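Local structure of toll-like receptor 6, Variable lymphocyte receptor B (Mus musculus, 3A79) at residues B[251-256]-B[278-283]; B[196-201]-B[220-225]; B[272-277]-B[302-307]. The protein probably serves in innate immunity as a receptor ectodomain sensing microbial lipopeptides together with Toll-like receptor 2, here fused to part of a hagfish variable lymphocyte receptor. All blocks are in the same frame, centred on the assembly; numbering follows the deposited sequence.

Interaction 1 of 3, residues B[251-256]-B[278-283]. With NAG (2-acetamido-2-deoxy-beta-D-glucopyranose), chain E.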
loop_
_atom_site.group_PDB
_atom_site.type_symbol
_atom_site.label_atom_id
_atom_site.label_comp_id
_atom_site.label_asym_id
_atom_site.label_seq_id
_atom_site.Cartn_x
_atom_site.Cartn_y
_atom_site.Cartn_z
ATOM N N LEU B 251 8.756 -23.939 33.529
ATOM C CA LEU B 251 8.313 -22.877 32.626
ATOM C C LEU B 251 6.826 -22.991 32.353
ATOM O O LEU B 251 6.233 -24.050 32.541
ATOM C CB LEU B 251 9.072 -22.925 31.295
ATOM C CG LEU B 251 10.552 -22.549 31.309
ATOM C CD1 LEU B 251 10.727 -21.165 31.904
ATOM C CD2 LEU B 251 11.387 -23.585 32.078
ATOM N N LEU B 252 6.230 -21.893 31.909
ATOM C CA LEU B 252 4.839 -21.894 31.487
ATOM C C LEU B 252 4.626 -20.805 30.453
ATOM O O LEU B 252 5.390 -19.848 30.369
ATOM C CB LEU B 252 3.881 -21.684 32.668
ATOM C CG LEU B 252 3.563 -20.254 33.133
ATOM C CD1 LEU B 252 2.241 -20.209 33.875
ATOM C CD2 LEU B 252 4.672 -19.679 34.002
ATOM N N ASN B 253 3.579 -20.971 29.660
ATOM C CA ASN B 253 3.186 -19.965 28.702
ATOM C C ASN B 253 2.128 -19.061 29.332
ATOM O O ASN B 253 1.379 -19.483 30.210
ATOM C CB ASN B 253 2.665 -20.633 27.426
ATOM C CG ASN B 253 3.715 -21.516 26.743
ATOM O OD1 ASN B 253 4.919 -21.293 26.888
ATOM N ND2 ASN B 253 3.248 -22.519 25.983
ATOM N N VAL B 254 2.091 -17.805 28.906
ATOM C CA VAL B 254 1.052 -16.880 29.343
ATOM C C VAL B 254 0.353 -16.234 28.136
ATOM O O VAL B 254 0.994 -15.820 27.162
ATOM C CB VAL B 254 1.599 -15.815 30.326
ATOM C CG1 VAL B 254 0.597 -14.699 30.539
ATOM C CG2 VAL B 254 1.918 -16.453 31.646
ATOM N N THR B 255 -0.971 -16.180 28.197
ATOM C CA THR B 255 -1.745 -15.551 27.148
ATOM C C THR B 255 -2.733 -14.528 27.696
ATOM O O THR B 255 -3.597 -14.848 28.517
ATOM C CB THR B 255 -2.488 -16.586 26.342
ATOM O OG1 THR B 255 -1.536 -17.415 25.673
ATOM C CG2 THR B 255 -3.381 -15.917 25.317
ATOM N N LEU B 256 -2.578 -13.289 27.236
ATOM C CA LEU B 256 -3.488 -12.200 27.563
ATOM C C LEU B 256 -4.448 -11.947 26.383
ATOM O O LEU B 256 -3.999 -11.720 25.272
ATOM C CB LEU B 256 -2.666 -10.946 27.885
ATOM C CG LEU B 256 -2.255 -10.699 29.350
ATOM C CD1 LEU B 256 -2.066 -11.994 30.131
ATOM C CD2 LEU B 256 -1.019 -9.782 29.475
ATOM N N VAL B 278 8.359 -17.322 32.423
ATOM C CA VAL B 278 7.458 -17.396 31.284
ATOM C C VAL B 278 8.258 -17.525 29.989
ATOM O O VAL B 278 9.033 -16.631 29.635
ATOM C CB VAL B 278 6.514 -16.182 31.235
ATOM C CG1 VAL B 278 5.620 -16.258 30.017
ATOM C CG2 VAL B 278 5.679 -16.113 32.507
ATOM N N GLU B 279 8.075 -18.657 29.305
ATOM C CA GLU B 279 8.815 -18.976 28.082
ATOM C C GLU B 279 8.167 -18.356 26.846
ATOM O O GLU B 279 8.834 -17.716 26.035
ATOM C CB GLU B 279 8.941 -20.497 27.904
ATOM C CG GLU B 279 10.039 -20.920 26.930
ATOM C CD GLU B 279 10.040 -22.415 26.634
ATOM O OE1 GLU B 279 8.979 -23.072 26.777
ATOM O OE2 GLU B 279 11.115 -22.929 26.244
ATOM N N TYR B 280 6.864 -18.558 26.699
ATOM C CA TYR B 280 6.130 -17.917 25.621
ATOM C C TYR B 280 5.055 -16.973 26.159
ATOM O O TYR B 280 4.201 -17.371 26.941
ATOM C CB TYR B 280 5.514 -18.959 24.697
ATOM C CG TYR B 280 6.527 -19.741 23.901
ATOM C CD1 TYR B 280 7.300 -20.714 24.509
ATOM C CD2 TYR B 280 6.704 -19.517 22.536
ATOM C CE1 TYR B 280 8.230 -21.447 23.791
ATOM C CE2 TYR B 280 7.637 -20.248 21.806
ATOM C CZ TYR B 280 8.397 -21.217 22.447
ATOM O OH TYR B 280 9.334 -21.968 21.768
ATOM N N LEU B 281 5.116 -15.716 25.735
ATOM C CA LEU B 281 4.118 -14.716 26.090
ATOM C C LEU B 281 3.302 -14.328 24.865
ATOM O O LEU B 281 3.867 -13.951 23.841
ATOM C CB LEU B 281 4.805 -13.481 26.652
ATOM C CG LEU B 281 3.862 -12.385 27.108
ATOM C CD1 LEU B 281 2.802 -12.994 27.993
ATOM C CD2 LEU B 281 4.649 -11.351 27.856
ATOM N N ASN B 282 1.979 -14.430 24.964
ATOM C CA ASN B 282 1.093 -14.112 23.838
ATOM C C ASN B 282 0.025 -13.100 24.210
ATOM O O ASN B 282 -0.604 -13.206 25.261
ATOM C CB ASN B 282 0.410 -15.371 23.313
ATOM C CG ASN B 282 1.375 -16.509 23.100
ATOM O OD1 ASN B 282 2.130 -16.519 22.131
ATOM N ND2 ASN B 282 1.359 -17.482 24.007
ATOM N N ILE B 283 -0.181 -12.123 23.342
ATOM C CA ILE B 283 -1.202 -11.107 23.570
ATOM C C ILE B 283 -2.116 -10.998 22.346
ATOM O O ILE B 283 -1.643 -10.891 21.220
ATOM C CB ILE B 283 -0.559 -9.744 23.918
ATOM C CG1 ILE B 283 0.247 -9.861 25.206
ATOM C CG2 ILE B 283 -1.610 -8.659 24.034
ATOM C CD1 ILE B 283 1.233 -8.736 25.416
HETATM C C1 NAG E . 4.297 -23.329 25.395
HETATM C C2 NAG E . 3.693 -24.744 25.306
HETATM C C3 NAG E . 4.049 -25.612 24.091
HETATM C C4 NAG E . 4.631 -24.878 22.890
HETATM C C5 NAG E . 5.397 -23.622 23.256
HETATM C C6 NAG E . 5.514 -22.820 21.976
HETATM C C7 NAG E . 5.081 -25.345 27.284
HETATM C C8 NAG E . 6.453 -25.247 26.663
HETATM N N2 NAG E . 4.036 -25.548 26.476
HETATM O O3 NAG E . 2.875 -26.275 23.669
HETATM O O4 NAG E . 5.459 -25.759 22.151
HETATM O O5 NAG E . 4.680 -22.797 24.147
HETATM O O6 NAG E . 4.204 -22.610 21.485
HETATM O O7 NAG E . 4.926 -25.258 28.501
#

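Interaction 2 of 3, residues B[196-201]-B[220-225]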
loop_
_atom_site.group_PDB
_atom_site.type_symbol
_atom_site.label_atom_id
_atom_site.label_comp_id
_atom_site.label_asym_id
_atom_site.label_seq_id
_atom_site.Cartn_x
_atom_site.Cartn_y
_atom_site.Cartn_z
ATOM N N THR B 196 -3.149 -28.365 36.529
ATOM C CA THR B 196 -3.776 -28.411 35.208
ATOM C C THR B 196 -2.739 -28.096 34.165
ATOM O O THR B 196 -1.825 -27.318 34.419
ATOM C CB THR B 196 -4.850 -27.332 35.037
ATOM O OG1 THR B 196 -5.575 -27.159 36.257
ATOM C CG2 THR B 196 -5.805 -27.733 33.956
ATOM N N THR B 197 -2.876 -28.680 32.984
ATOM C CA THR B 197 -2.093 -28.195 31.855
ATOM C C THR B 197 -2.447 -26.724 31.545
ATOM O O THR B 197 -1.574 -25.845 31.530
ATOM C CB THR B 197 -2.278 -29.064 30.603
ATOM O OG1 THR B 197 -1.792 -30.383 30.871
ATOM C CG2 THR B 197 -1.501 -28.466 29.429
ATOM N N VAL B 198 -3.726 -26.452 31.321
ATOM C CA VAL B 198 -4.149 -25.092 31.025
ATOM C C VAL B 198 -5.052 -24.529 32.116
ATOM O O VAL B 198 -5.925 -25.222 32.629
ATOM C CB VAL B 198 -4.871 -25.025 29.664
ATOM C CG1 VAL B 198 -5.353 -23.620 29.374
ATOM C CG2 VAL B 198 -3.952 -25.512 28.554
ATOM N N LEU B 199 -4.821 -23.274 32.488
ATOM C CA LEU B 199 -5.768 -22.556 33.328
ATOM C C LEU B 199 -6.269 -21.335 32.588
ATOM O O LEU B 199 -5.494 -20.429 32.295
ATOM C CB LEU B 199 -5.137 -22.115 34.643
ATOM C CG LEU B 199 -6.112 -21.329 35.521
ATOM C CD1 LEU B 199 -7.399 -22.102 35.714
ATOM C CD2 LEU B 199 -5.488 -21.035 36.843
ATOM N N HIS B 200 -7.562 -21.314 32.284
ATOM C CA HIS B 200 -8.164 -20.196 31.569
ATOM C C HIS B 200 -9.127 -19.452 32.481
ATOM O O HIS B 200 -10.093 -20.027 33.003
ATOM C CB HIS B 200 -8.909 -20.689 30.329
ATOM C CG HIS B 200 -9.361 -19.591 29.415
ATOM N ND1 HIS B 200 -9.393 -18.266 29.798
ATOM C CD2 HIS B 200 -9.821 -19.625 28.142
ATOM C CE1 HIS B 200 -9.834 -17.528 28.795
ATOM N NE2 HIS B 200 -10.100 -18.329 27.778
ATOM N N LEU B 201 -8.854 -18.166 32.666
ATOM C CA LEU B 201 -9.661 -17.335 33.541
ATOM C C LEU B 201 -10.354 -16.233 32.743
ATOM O O LEU B 201 -9.713 -15.498 31.993
ATOM C CB LEU B 201 -8.787 -16.736 34.645
ATOM C CG LEU B 201 -8.020 -17.779 35.451
ATOM C CD1 LEU B 201 -6.921 -17.135 36.266
ATOM C CD2 LEU B 201 -8.980 -18.544 36.336
ATOM N N LEU B 220 1.562 -25.911 36.189
ATOM C CA LEU B 220 0.797 -25.164 35.200
ATOM C C LEU B 220 1.571 -25.020 33.896
ATOM O O LEU B 220 2.734 -24.645 33.902
ATOM C CB LEU B 220 0.440 -23.782 35.740
ATOM C CG LEU B 220 -0.663 -23.097 34.950
ATOM C CD1 LEU B 220 -1.840 -24.048 34.801
ATOM C CD2 LEU B 220 -1.080 -21.809 35.610
ATOM N N GLY B 221 0.930 -25.327 32.777
ATOM C CA GLY B 221 1.613 -25.259 31.506
ATOM C C GLY B 221 1.309 -23.953 30.809
ATOM O O GLY B 221 2.170 -23.352 30.163
ATOM N N HIS B 222 0.070 -23.507 30.955
ATOM C CA HIS B 222 -0.409 -22.347 30.235
ATOM C C HIS B 222 -1.438 -21.639 31.094
ATOM O O HIS B 222 -2.461 -22.211 31.470
ATOM C CB HIS B 222 -1.023 -22.793 28.905
ATOM C CG HIS B 222 -1.336 -21.672 27.961
ATOM N ND1 HIS B 222 -0.485 -20.607 27.758
ATOM C CD2 HIS B 222 -2.393 -21.470 27.140
ATOM C CE1 HIS B 222 -1.013 -19.788 26.867
ATOM N NE2 HIS B 222 -2.171 -20.287 26.477
ATOM N N LEU B 223 -1.132 -20.400 31.443
ATOM C CA LEU B 223 -2.093 -19.553 32.115
ATOM C C LEU B 223 -2.720 -18.706 31.043
ATOM O O LEU B 223 -2.030 -18.245 30.140
ATOM C CB LEU B 223 -1.403 -18.648 33.125
ATOM C CG LEU B 223 -2.343 -17.602 33.708
ATOM C CD1 LEU B 223 -3.372 -18.278 34.612
ATOM C CD2 LEU B 223 -1.535 -16.593 34.462
ATOM N N GLN B 224 -4.023 -18.493 31.125
ATOM C CA GLN B 224 -4.668 -17.649 30.135
ATOM C C GLN B 224 -5.786 -16.786 30.697
ATOM O O GLN B 224 -6.752 -17.299 31.268
ATOM C CB GLN B 224 -5.182 -18.494 28.993
ATOM C CG GLN B 224 -5.415 -17.681 27.765
ATOM C CD GLN B 224 -6.379 -18.346 26.845
ATOM O OE1 GLN B 224 -6.408 -19.579 26.764
ATOM N NE2 GLN B 224 -7.200 -17.543 26.154
ATOM N N LEU B 225 -5.644 -15.473 30.524
ATOM C CA LEU B 225 -6.591 -14.515 31.084
ATOM C C LEU B 225 -7.304 -13.783 29.967
ATOM O O LEU B 225 -6.671 -13.376 28.997
ATOM C CB LEU B 225 -5.894 -13.468 31.965
ATOM C CG LEU B 225 -4.702 -13.755 32.874
ATOM C CD1 LEU B 225 -4.561 -12.606 33.843
ATOM C CD2 LEU B 225 -4.849 -15.058 33.621
#

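Interaction 3 of 3, residues B[272-277]-B[302-307]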
loop_
_atom_site.group_PDB
_atom_site.type_symbol
_atom_site.label_atom_id
_atom_site.label_comp_id
_atom_site.label_asym_id
_atom_site.label_seq_id
_atom_site.Cartn_x
_atom_site.Cartn_y
_atom_site.Cartn_z
ATOM N N PHE B 272 7.117 -6.886 34.452
ATOM C CA PHE B 272 6.656 -7.819 35.472
ATOM C C PHE B 272 6.970 -9.252 35.071
ATOM O O PHE B 272 7.287 -10.096 35.908
ATOM C CB PHE B 272 5.148 -7.656 35.684
ATOM C CG PHE B 272 4.511 -8.796 36.423
ATOM C CD1 PHE B 272 4.456 -8.797 37.814
ATOM C CD2 PHE B 272 3.968 -9.869 35.732
ATOM C CE1 PHE B 272 3.875 -9.844 38.502
ATOM C CE2 PHE B 272 3.385 -10.924 36.414
ATOM C CZ PHE B 272 3.338 -10.912 37.802
ATOM N N PHE B 273 6.886 -9.514 33.777
ATOM C CA PHE B 273 7.048 -10.855 33.263
ATOM C C PHE B 273 8.508 -11.241 33.104
ATOM O O PHE B 273 8.866 -12.406 33.238
ATOM C CB PHE B 273 6.342 -10.985 31.917
ATOM C CG PHE B 273 4.868 -11.223 32.028
ATOM C CD1 PHE B 273 3.965 -10.316 31.502
ATOM C CD2 PHE B 273 4.385 -12.357 32.646
ATOM C CE1 PHE B 273 2.606 -10.535 31.593
ATOM C CE2 PHE B 273 3.029 -12.575 32.746
ATOM C CZ PHE B 273 2.140 -11.662 32.220
ATOM N N TRP B 274 9.348 -10.259 32.821
ATOM C CA TRP B 274 10.705 -10.539 32.367
ATOM C C TRP B 274 11.518 -11.412 33.347
ATOM O O TRP B 274 12.211 -12.351 32.938
ATOM C CB TRP B 274 11.421 -9.222 32.040
ATOM C CG TRP B 274 12.045 -9.203 30.676
ATOM C CD1 TRP B 274 13.370 -9.302 30.380
ATOM C CD2 TRP B 274 11.366 -9.076 29.427
ATOM N NE1 TRP B 274 13.558 -9.247 29.026
ATOM C CE2 TRP B 274 12.343 -9.110 28.416
ATOM C CE3 TRP B 274 10.025 -8.941 29.064
ATOM C CZ2 TRP B 274 12.023 -9.013 27.069
ATOM C CZ3 TRP B 274 9.710 -8.841 27.727
ATOM C CH2 TRP B 274 10.703 -8.881 26.744
ATOM N N PRO B 275 11.424 -11.117 34.648
ATOM C CA PRO B 275 12.166 -11.906 35.629
ATOM C C PRO B 275 11.548 -13.288 35.849
ATOM O O PRO B 275 12.218 -14.222 36.293
ATOM C CB PRO B 275 12.030 -11.072 36.908
ATOM C CG PRO B 275 11.524 -9.732 36.479
ATOM C CD PRO B 275 10.700 -10.007 35.285
ATOM N N ARG B 276 10.270 -13.412 35.527
ATOM C CA ARG B 276 9.506 -14.600 35.861
ATOM C C ARG B 276 9.703 -15.739 34.856
ATOM O O ARG B 276 10.269 -15.533 33.776
ATOM C CB ARG B 276 8.037 -14.205 36.041
ATOM C CG ARG B 276 7.917 -12.990 36.950
ATOM C CD ARG B 276 6.515 -12.734 37.447
ATOM N NE ARG B 276 6.515 -12.177 38.800
ATOM C CZ ARG B 276 6.100 -12.844 39.874
ATOM N NH1 ARG B 276 5.642 -14.080 39.750
ATOM N NH2 ARG B 276 6.132 -12.279 41.073
ATOM N N PRO B 277 9.270 -16.954 35.235
ATOM C CA PRO B 277 9.392 -18.192 34.450
ATOM C C PRO B 277 8.390 -18.300 33.316
ATOM O O PRO B 277 7.656 -19.279 33.259
ATOM C CB PRO B 277 9.082 -19.289 35.472
ATOM C CG PRO B 277 9.232 -18.635 36.808
ATOM C CD PRO B 277 8.804 -17.231 36.601
ATOM N N THR B 302 16.355 -13.192 30.890
ATOM C CA THR B 302 14.953 -13.589 30.986
ATOM C C THR B 302 14.736 -15.012 30.495
ATOM O O THR B 302 15.526 -15.529 29.715
ATOM C CB THR B 302 14.049 -12.653 30.167
ATOM O OG1 THR B 302 12.711 -13.165 30.146
ATOM C CG2 THR B 302 14.559 -12.546 28.740
ATOM N N ALA B 303 13.662 -15.642 30.953
ATOM C CA ALA B 303 13.306 -16.963 30.462
ATOM C C ALA B 303 12.583 -16.881 29.109
ATOM O O ALA B 303 12.547 -17.857 28.346
ATOM C CB ALA B 303 12.458 -17.696 31.484
ATOM N N LEU B 304 12.018 -15.707 28.823
ATOM C CA LEU B 304 11.278 -15.471 27.592
ATOM C C LEU B 304 11.995 -15.915 26.329
ATOM O O LEU B 304 13.095 -15.462 26.020
ATOM C CB LEU B 304 10.935 -13.992 27.453
ATOM C CG LEU B 304 9.518 -13.569 27.817
ATOM C CD1 LEU B 304 9.194 -12.271 27.120
ATOM C CD2 LEU B 304 8.522 -14.628 27.417
ATOM N N LYS B 305 11.343 -16.789 25.582
ATOM C CA LYS B 305 11.816 -17.149 24.261
ATOM C C LYS B 305 11.046 -16.359 23.205
ATOM O O LYS B 305 11.599 -16.034 22.151
ATOM C CB LYS B 305 11.660 -18.653 24.034
ATOM C CG LYS B 305 12.083 -19.142 22.658
ATOM C CD LYS B 305 12.123 -20.671 22.629
ATOM C CE LYS B 305 12.310 -21.229 21.219
ATOM N NZ LYS B 305 12.200 -22.715 21.237
ATOM N N SER B 306 9.788 -16.025 23.500
ATOM C CA SER B 306 8.890 -15.482 22.475
ATOM C C SER B 306 7.802 -14.530 22.940
ATOM O O SER B 306 6.911 -14.921 23.681
ATOM C CB SER B 306 8.198 -16.623 21.715
ATOM O OG SER B 306 6.877 -16.243 21.345
ATOM N N LEU B 307 7.846 -13.296 22.449
ATOM C CA LEU B 307 6.691 -12.403 22.518
ATOM C C LEU B 307 5.903 -12.484 21.213
ATOM O O LEU B 307 6.473 -12.523 20.121
ATOM C CB LEU B 307 7.118 -10.964 22.777
ATOM C CG LEU B 307 5.954 -10.022 23.066
ATOM C CD1 LEU B 307 5.114 -10.584 24.192
ATOM C CD2 LEU B 307 6.478 -8.643 23.420
#

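Interaction 1 of 3, residues B[251-256]-B[278-283]
Neighbouring rungs of the leucine-rich-repeat solenoid, in the Toll-like receptor 6 part of the fusion, meet where strand 252-256 runs beside strand 280-283, Val254 paired with Leu281 and Thr255 with Asn282. The strands are parallel, their N-to-C directions only 9° apart. Backbone bonds pass back and forth between them: Val254 N donates to Tyr280 O (2.9 Å), Asn282 N to Val254 O (2.8 Å), and Leu256 N to Asn282 O. Between Leu252 and Val254 the pairing slips by one residue in a beta bulge. There Glu279 N reaches Leu252 O at 3.1 Å, tilted 31° out of the carbonyl plane. On the apolar face, Leu281 CD1 lies alongside Val254 CG1 (3.8 Å), the two side chains pointing the same way. Val278 instead crosses Val254 at about a right angle, CG2 to CG2 at 3.9 Å, and Phe273 of helix 263-273 packs on both Val254 and Leu281.

At the bulge the chemistry changes. Asn253 carries an N-linked sugar, its ND2 bonded covalently to C1 of NAG (1.4 Å). The side chain leaves with CG anti to the carbonyl carbon (chi1 -61°), and Tyr280 N makes a weak bond of 3.4 Å to its OD1. C6 of the sugar rests over the centre of one face of the Tyr280 ring, and the acetyl methyl C8 lies near Glu279 OE1. The glycan root is thus seated on the next rung: the amide nitrogen is committed to the sugar, the amide oxygen takes just the weak bond from Tyr280 N across this contact, and the tyrosine ring offers the first sugar residue an apolar platform.

Interaction 2 of 3, residues B[196-201]-B[220-225]
Thr196 O faces Leu220 CD1 where two further rungs of the Toll-like receptor 6 leucine-rich-repeat solenoid come together, strands 198-201 and 222-225 running parallel. At the next residue the chain turns a corner, and Thr197 O is gripped by two backbone donors, Gly221 N at 2.8 Å and His222 N at 2.9 Å. The Gly221 bond comes in tilted 19° from the carbonyl plane. Gly221 also touches a glycan sugar. Val198 lies side by side with His222, its CG2 4.0 Å from His222 CB, while His222 ND1 makes a weak bond onward to Asn253 O.

Leu199 points to the other face. Its N donates to His222 O and its O accepts from Gln224 N, while its CB packs against Leu220 CD1 (3.8 Å) and its CD2 against Leu223 CD1. His200 returns to the face of Val198. With CG anti to the backbone N (chi1 -170°), its ring is stacked with the Gln224 side-chain amide, the two planes 28° apart and Gln224 CD above the ring centre. His200 ND1 also makes a weak bond to Gln224 O (3.2 Å), the carbonyl that also takes Leu201 N at 2.7 Å.

Leu201 closes the apolar row with Leu199, Leu223 and Leu225. Phe241, Leu242 and Leu245 of helix 235-246 pack against this face. One methyl serves two partners here: Leu201 CD1 stands 4.1 Å from Leu223 CD1 and 4.0 Å from Leu225 CD2.

Interaction 3 of 3, residues B[272-277]-B[302-307]
Thr302 OG1 is gripped from two directions: it donates to Trp274 O at 3.0 Å and accepts from Leu304 N at 2.9 Å. The first bond lies in the plane of the Trp274 carbonyl, on a lone pair, with a C=O...OG1 angle of 128°. The second makes an ST turn, just before strand 306-314. OG1 stands anti to the backbone N (chi1 173°), which sets it between the tryptophan carbonyl and its own turn.

The indole of Trp274 is overlaid on one face by both Thr302 and Leu304. Thr302 CB lies near CD1 of the five-membered ring, and its CG2 is 3.5 Å from NE1, a nitrogen that itself donates to Asn332 OD1. Over the other ring Leu304 makes a CH-pi contact, CD1 3.9 Å from the centroid and 26° off the normal. Ala303 CB adds a lighter touch on Arg276 O (3.8 Å).

Trp274 belongs to a type I turn, Phe273 to Arg276, at the C-terminal end of helix 263-273 in the Toll-like receptor 6 part of the solenoid. On one flank Phe272 packs against helix 235-246, and Phe273 reaches Val278 on strand 278-288. On the other, Ser306 and Leu307 begin strand 306-314, between strands 278-288 and 335-339, so the contact joins the end of a helix to the approach of a strand two rungs on from strand 252-261.

Overall arrangement
From the N terminus, interaction 2 comes first and closes a loop without helix between consecutive solenoid strands 198-203 and 222-229. It is complete before interaction 1 opens, yet the two are adjacent in space: segment 220-225 bonds to 251-256, with Asn253 N to Gly221 O and Leu225 N to Thr255 O. Interaction 1 then closes the loop containing helix 263-273. Interaction 3 starts within that loop, at 272-277, and ends beyond it at 302-307, so the two cross along the chain. Segment 278-283 in turn bonds to 302-307. Together they tie five successive strands, 198-203 to 306-314, to one another and to the helix after strand 252-261.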